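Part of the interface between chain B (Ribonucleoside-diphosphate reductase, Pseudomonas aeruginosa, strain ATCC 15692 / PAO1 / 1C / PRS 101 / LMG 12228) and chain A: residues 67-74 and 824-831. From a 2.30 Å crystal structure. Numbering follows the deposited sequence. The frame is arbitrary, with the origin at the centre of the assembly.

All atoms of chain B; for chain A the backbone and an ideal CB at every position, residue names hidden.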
ATOM      1  N   ALA B  67      34.550  -0.963 -14.442  1.00118.63           N
ATOM      2  CA  ALA B  67      34.001  -2.291 -14.195  1.00114.87           C
ATOM      3  C   ALA B  67      34.578  -2.944 -12.945  1.00110.24           C
ATOM      4  O   ALA B  67      34.259  -4.108 -12.671  1.00107.80           O
ATOM      5  CB  ALA B  67      34.244  -3.191 -15.409  1.00112.62           C
ATOM      6  N   SER B  68      35.425  -2.235 -12.194  1.00103.23           N
ATOM      7  CA  SER B  68      35.914  -2.712 -10.906  1.00 97.24           C
ATOM      8  C   SER B  68      34.845  -2.670  -9.824  1.00 96.20           C
ATOM      9  O   SER B  68      35.109  -3.106  -8.697  1.00 92.49           O
ATOM     10  CB  SER B  68      37.117  -1.874 -10.466  1.00 99.94           C
ATOM     11  OG  SER B  68      38.094  -1.797 -11.490  1.00101.39           O
ATOM     12  N   SER B  69      33.653  -2.152 -10.135  1.00 99.37           N
ATOM     13  CA  SER B  69      32.600  -2.048  -9.134  1.00 99.85           C
ATOM     14  C   SER B  69      32.070  -3.418  -8.729  1.00 96.44           C
ATOM     15  O   SER B  69      31.613  -3.593  -7.594  1.00 96.75           O
ATOM     16  CB  SER B  69      31.468  -1.176  -9.669  1.00104.31           C
ATOM     17  OG  SER B  69      30.490  -0.945  -8.673  1.00107.79           O
ATOM     18  N   ARG B  70      32.123  -4.396  -9.632  1.00 91.00           N
ATOM     19  CA  ARG B  70      31.608  -5.731  -9.350  1.00 88.01           C
ATOM     20  C   ARG B  70      32.581  -6.595  -8.563  1.00 81.36           C
ATOM     21  O   ARG B  70      32.246  -7.743  -8.252  1.00 79.10           O
ATOM     22  CB  ARG B  70      31.248  -6.440 -10.659  1.00 88.81           C
ATOM     23  CG  ARG B  70      30.131  -5.775 -11.439  1.00 95.92           C
ATOM     24  CD  ARG B  70      29.846  -6.520 -12.734  1.00 97.69           C
ATOM     25  NE  ARG B  70      28.766  -5.901 -13.498  1.00105.27           N
ATOM     26  CZ  ARG B  70      28.355  -6.322 -14.691  1.00107.28           C
ATOM     27  NH1 ARG B  70      28.936  -7.368 -15.268  1.00103.04           N
ATOM     28  NH2 ARG B  70      27.362  -5.694 -15.311  1.00113.20           N
ATOM     29  N   ILE B  71      33.766  -6.084  -8.228  1.00 72.72           N
ATOM     30  CA  ILE B  71      34.761  -6.902  -7.541  1.00 66.54           C
ATOM     31  C   ILE B  71      34.260  -7.305  -6.161  1.00 66.03           C
ATOM     32  O   ILE B  71      34.303  -8.482  -5.784  1.00 64.24           O
ATOM     33  CB  ILE B  71      36.105  -6.154  -7.456  1.00 66.61           C
ATOM     34  CG1 ILE B  71      36.711  -6.006  -8.853  1.00 65.43           C
ATOM     35  CG2 ILE B  71      37.076  -6.886  -6.517  1.00 62.03           C
ATOM     36  CD1 ILE B  71      37.995  -5.209  -8.885  1.00 65.99           C
ATOM     37  N   HIS B  72      33.785  -6.333  -5.380  1.00 75.57           N
ATOM     38  CA  HIS B  72      33.423  -6.606  -3.994  1.00 76.95           C
ATOM     39  C   HIS B  72      32.389  -7.723  -3.897  1.00 76.95           C
ATOM     40  O   HIS B  72      32.470  -8.576  -3.004  1.00 74.47           O
ATOM     41  CB  HIS B  72      32.901  -5.331  -3.334  1.00 79.72           C
ATOM     42  CG  HIS B  72      32.711  -5.454  -1.856  1.00 80.11           C
ATOM     43  ND1 HIS B  72      31.654  -6.137  -1.295  1.00 80.77           N
ATOM     44  CD2 HIS B  72      33.447  -4.984  -0.821  1.00 80.66           C
ATOM     45  CE1 HIS B  72      31.744  -6.080   0.022  1.00 81.52           C
ATOM     46  NE2 HIS B  72      32.823  -5.385   0.335  1.00 82.26           N
ATOM     47  N   ASP B  73      31.419  -7.741  -4.814  1.00 76.34           N
ATOM     48  CA  ASP B  73      30.351  -8.734  -4.749  1.00 75.89           C
ATOM     49  C   ASP B  73      30.858 -10.123  -5.126  1.00 72.73           C
ATOM     50  O   ASP B  73      30.611 -11.098  -4.407  1.00 70.83           O
ATOM     51  CB  ASP B  73      29.198  -8.319  -5.661  1.00 78.65           C
ATOM     52  CG  ASP B  73      28.562  -7.007  -5.239  1.00 85.27           C
ATOM     53  OD1 ASP B  73      28.257  -6.847  -4.038  1.00 85.60           O
ATOM     54  OD2 ASP B  73      28.371  -6.132  -6.111  1.00 88.28           O
ATOM     55  N   THR B  74      31.565 -10.237  -6.255  1.00 72.43           N
ATOM     56  CA  THR B  74      32.023 -11.547  -6.709  1.00 70.87           C
ATOM     57  C   THR B  74      33.040 -12.150  -5.750  1.00 65.24           C
ATOM     58  O   THR B  74      33.067 -13.371  -5.567  1.00 63.06           O
ATOM     59  CB  THR B  74      32.630 -11.452  -8.108  1.00 71.99           C
ATOM     60  OG1 THR B  74      33.773 -10.593  -8.077  1.00 73.87           O
ATOM     61  CG2 THR B  74      31.618 -10.909  -9.100  1.00 75.24           C
TER
ATOM     62  N   UNK A 824      40.696   1.168  -0.833  1.00 65.11           N
ATOM     63  CA  UNK A 824      40.099   2.122  -1.764  1.00 63.90           C
ATOM     64  C   UNK A 824      38.893   1.503  -2.457  1.00 63.19           C
ATOM     65  O   UNK A 824      37.855   2.152  -2.623  1.00 61.85           O
ATOM     66  CB  UNK A 824      41.128   2.583  -2.799  1.00 63.90           C
ATOM     67  N   UNK A 825      39.016   0.244  -2.885  1.00 65.72           N
ATOM     68  CA  UNK A 825      37.907  -0.423  -3.556  1.00 67.24           C
ATOM     69  C   UNK A 825      36.727  -0.635  -2.617  1.00 65.71           C
ATOM     70  O   UNK A 825      35.575  -0.650  -3.065  1.00 66.80           O
ATOM     71  CB  UNK A 825      38.366  -1.766  -4.128  1.00 67.24           C
ATOM     72  N   UNK A 826      36.989  -0.796  -1.317  1.00 62.76           N
ATOM     73  CA  UNK A 826      35.899  -0.947  -0.359  1.00 62.53           C
ATOM     74  C   UNK A 826      35.198   0.383  -0.111  1.00 58.13           C
ATOM     75  O   UNK A 826      33.970   0.426   0.025  1.00 56.77           O
ATOM     76  CB  UNK A 826      36.424  -1.519   0.959  1.00 62.53           C
ATOM     77  N   UNK A 827      35.959   1.479  -0.052  1.00 56.95           N
ATOM     78  CA  UNK A 827      35.356   2.785   0.193  1.00 58.35           C
ATOM     79  C   UNK A 827      34.415   3.185  -0.937  1.00 56.99           C
ATOM     80  O   UNK A 827      33.313   3.686  -0.687  1.00 54.98           O
ATOM     81  CB  UNK A 827      36.444   3.846   0.368  1.00 58.35           C
ATOM     82  N   UNK A 828      34.829   2.973  -2.188  1.00 58.07           N
ATOM     83  CA  UNK A 828      33.938   3.237  -3.315  1.00 59.43           C
ATOM     84  C   UNK A 828      32.666   2.404  -3.211  1.00 58.88           C
ATOM     85  O   UNK A 828      31.554   2.921  -3.374  1.00 57.53           O
ATOM     86  CB  UNK A 828      34.650   2.948  -4.638  1.00 59.43           C
ATOM     87  N   UNK A 829      32.814   1.104  -2.941  1.00 58.74           N
ATOM     88  CA  UNK A 829      31.648   0.234  -2.833  1.00 59.05           C
ATOM     89  C   UNK A 829      30.679   0.741  -1.774  1.00 56.66           C
ATOM     90  O   UNK A 829      29.458   0.659  -1.950  1.00 57.29           O
ATOM     91  CB  UNK A 829      32.080  -1.197  -2.507  1.00 59.05           C
ATOM     92  N   UNK A 830      31.203   1.275  -0.671  1.00 54.19           N
ATOM     93  CA  UNK A 830      30.382   1.764   0.426  1.00 54.63           C
ATOM     94  C   UNK A 830      30.168   3.275   0.369  1.00 55.04           C
ATOM     95  O   UNK A 830      29.734   3.872   1.361  1.00 53.28           O
ATOM     96  CB  UNK A 830      31.023   1.383   1.762  1.00 54.63           C
ATOM     97  N   UNK A 831      30.456   3.902  -0.772  1.00 62.21           N
ATOM     98  CA  UNK A 831      30.255   5.341  -0.952  1.00 62.30           C
ATOM     99  C   UNK A 831      30.904   6.136   0.179  1.00 61.08           C
ATOM    100  O   UNK A 831      30.387   7.163   0.626  1.00 59.09           O
ATOM    101  CB  UNK A 831      28.761   5.663  -1.028  1.00 62.30           C
TER

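Position 824 lies in the helical part of chain A, with nothing of the chain B stretch within 5.5 Å of its ideal CB, so these atoms hardly restrict the choice. The residue is V824(A), which makes no contact here.

Position 825, one turn before 829, points its CA-to-CB bond toward chain B. No atom of chain B comes within 5.5 Å of the ideal CB, which leaves room for a side chain of moderate length. Ahead lie the carbonyl of S68(B), the side chain of I71(B) and the backbone at H72(B). A medium-sized polar or aliphatic residue would fit. The deposited N825(A), with chi1 t, fills the space mainly by packing: its ND2 is 4.1 Å from CG2 of I71(B) and 4.2 Å from N of H72(B). Its OD1 sits 3.4 Å from O of S68(B), but both atoms are acceptors, so no hydrogen bond joins them. ND2 is buried by the contact and has no partner in the model, so the amide packs here without satisfying its donor.

At 826 the CA-to-CB bond runs sideways, and the ideal CB is 4.9 Å from CD2 of H72(B). A side chain that bends back can reach the imidazole, whose CH groups favour an electronegative neighbour; Asp, Asn or a small polar residue would do. The residue is D826(A). Its OD1 reaches the edge of the ring, near its plane, 3.0 Å from CD2 of H72(B), a close polar contact with a carbon.

Position 827 points where this stretch of chain B does not reach, so these atoms set no requirement; it is L827(A). At 828 CA-to-CB points toward chain B but finds nothing within 5.5 Å, so many side chains would fit, including a long one. It is K828(A), whose side chain stays clear of this stretch and whose NZ is hydrogen-bonded elsewhere in the structure.

Position 829 is the most telling. CA-to-CB points toward chain B, the ideal CB is 4.3 Å from CB of H72(B), and the flat imidazole lies alongside, with the carboxylate of D73(B) farther out. A planar side chain could cover the imidazole; Phe, Tyr, Trp or His are candidates, and a donor at the far end would favour Tyr. Y829(A) meets both demands. Its ring stacks face to face on that of H72(B), centroids 4.0 Å apart and planes at 9°, while CB of H72(B) adds a CH-pi contact over the same ring, 3.9 Å from its centroid. Its OH gives a weak hydrogen bond to OD1 of D73(B), at 2.8 Å.

At 830 the backbone leaves helical angles, and CA-to-CB points sideways with no chain B atom near. Only a long side chain could return to the imidazole, so a large aromatic or a long polar residue is plausible. Y830(A) directs its edge toward the face of H72(B), the planes at 87° and the centroids 5.4 Å apart, and its OH comes to 3.5 Å from NE2 of H72(B).

Position 831 has positive phi, which Gly, Asn and Asp tolerate comparatively well. D831(A) touches nothing in this stretch of chain B.

Chain A (824-831) VNDLKYYD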
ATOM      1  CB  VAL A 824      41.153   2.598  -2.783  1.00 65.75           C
ATOM      2  CG1 VAL A 824      40.510   3.453  -3.874  1.00 63.98           C
ATOM      3  CG2 VAL A 824      42.255   3.370  -2.076  1.00 65.38           C
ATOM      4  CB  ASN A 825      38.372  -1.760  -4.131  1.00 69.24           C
ATOM      5  CG  ASN A 825      37.302  -2.443  -4.956  1.00 69.84           C
ATOM      6  OD1 ASN A 825      37.067  -2.081  -6.108  1.00 69.51           O
ATOM      7  ND2 ASN A 825      36.654  -3.447  -4.373  1.00 72.84           N
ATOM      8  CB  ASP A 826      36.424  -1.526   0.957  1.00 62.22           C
ATOM      9  CG  ASP A 826      36.667  -3.023   0.884  1.00 67.56           C
ATOM     10  OD1 ASP A 826      36.070  -3.685   0.008  1.00 68.24           O
ATOM     11  OD2 ASP A 826      37.453  -3.542   1.707  1.00 69.77           O
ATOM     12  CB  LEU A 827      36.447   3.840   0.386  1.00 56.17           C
ATOM     13  CG  LEU A 827      37.190   3.766   1.720  1.00 56.68           C
ATOM     14  CD1 LEU A 827      38.394   4.691   1.709  1.00 58.13           C
ATOM     15  CD2 LEU A 827      36.263   4.117   2.876  1.00 55.71           C
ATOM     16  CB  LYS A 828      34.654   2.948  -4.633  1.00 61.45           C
ATOM     17  CG  LYS A 828      35.862   3.820  -4.893  1.00 62.96           C
ATOM     18  CD  LYS A 828      36.448   3.518  -6.256  1.00 65.40           C
ATOM     19  CE  LYS A 828      37.731   4.283  -6.496  1.00 66.12           C
ATOM     20  NZ  LYS A 828      38.358   3.893  -7.787  1.00 69.49           N
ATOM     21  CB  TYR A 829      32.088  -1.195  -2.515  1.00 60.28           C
ATOM     22  CG  TYR A 829      30.941  -2.176  -2.403  1.00 61.17           C
ATOM     23  CD1 TYR A 829      30.387  -2.759  -3.535  1.00 63.32           C
ATOM     24  CD2 TYR A 829      30.415  -2.522  -1.165  1.00 61.23           C
ATOM     25  CE1 TYR A 829      29.341  -3.659  -3.438  1.00 66.18           C
ATOM     26  CE2 TYR A 829      29.369  -3.421  -1.058  1.00 63.37           C
ATOM     27  CZ  TYR A 829      28.834  -3.986  -2.196  1.00 66.47           C
ATOM     28  OH  TYR A 829      27.791  -4.881  -2.096  1.00 68.26           O
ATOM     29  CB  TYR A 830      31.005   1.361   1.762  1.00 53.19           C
ATOM     30  CG  TYR A 830      30.908  -0.121   2.047  1.00 56.71           C
ATOM     31  CD1 TYR A 830      29.692  -0.704   2.381  1.00 58.53           C
ATOM     32  CD2 TYR A 830      32.031  -0.939   1.987  1.00 57.39           C
ATOM     33  CE1 TYR A 830      29.595  -2.059   2.640  1.00 59.51           C
ATOM     34  CE2 TYR A 830      31.941  -2.296   2.247  1.00 60.03           C
ATOM     35  CZ  TYR A 830      30.718  -2.849   2.574  1.00 60.82           C
ATOM     36  OH  TYR A 830      30.613  -4.196   2.835  1.00 64.87           O
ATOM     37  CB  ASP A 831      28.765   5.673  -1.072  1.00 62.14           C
ATOM     38  CG  ASP A 831      28.081   4.888  -2.175  1.00 67.48           C
ATOM     39  OD1 ASP A 831      28.382   5.135  -3.363  1.00 68.16           O
ATOM     40  OD2 ASP A 831      27.237   4.024  -1.858  1.00 70.14           O
TER
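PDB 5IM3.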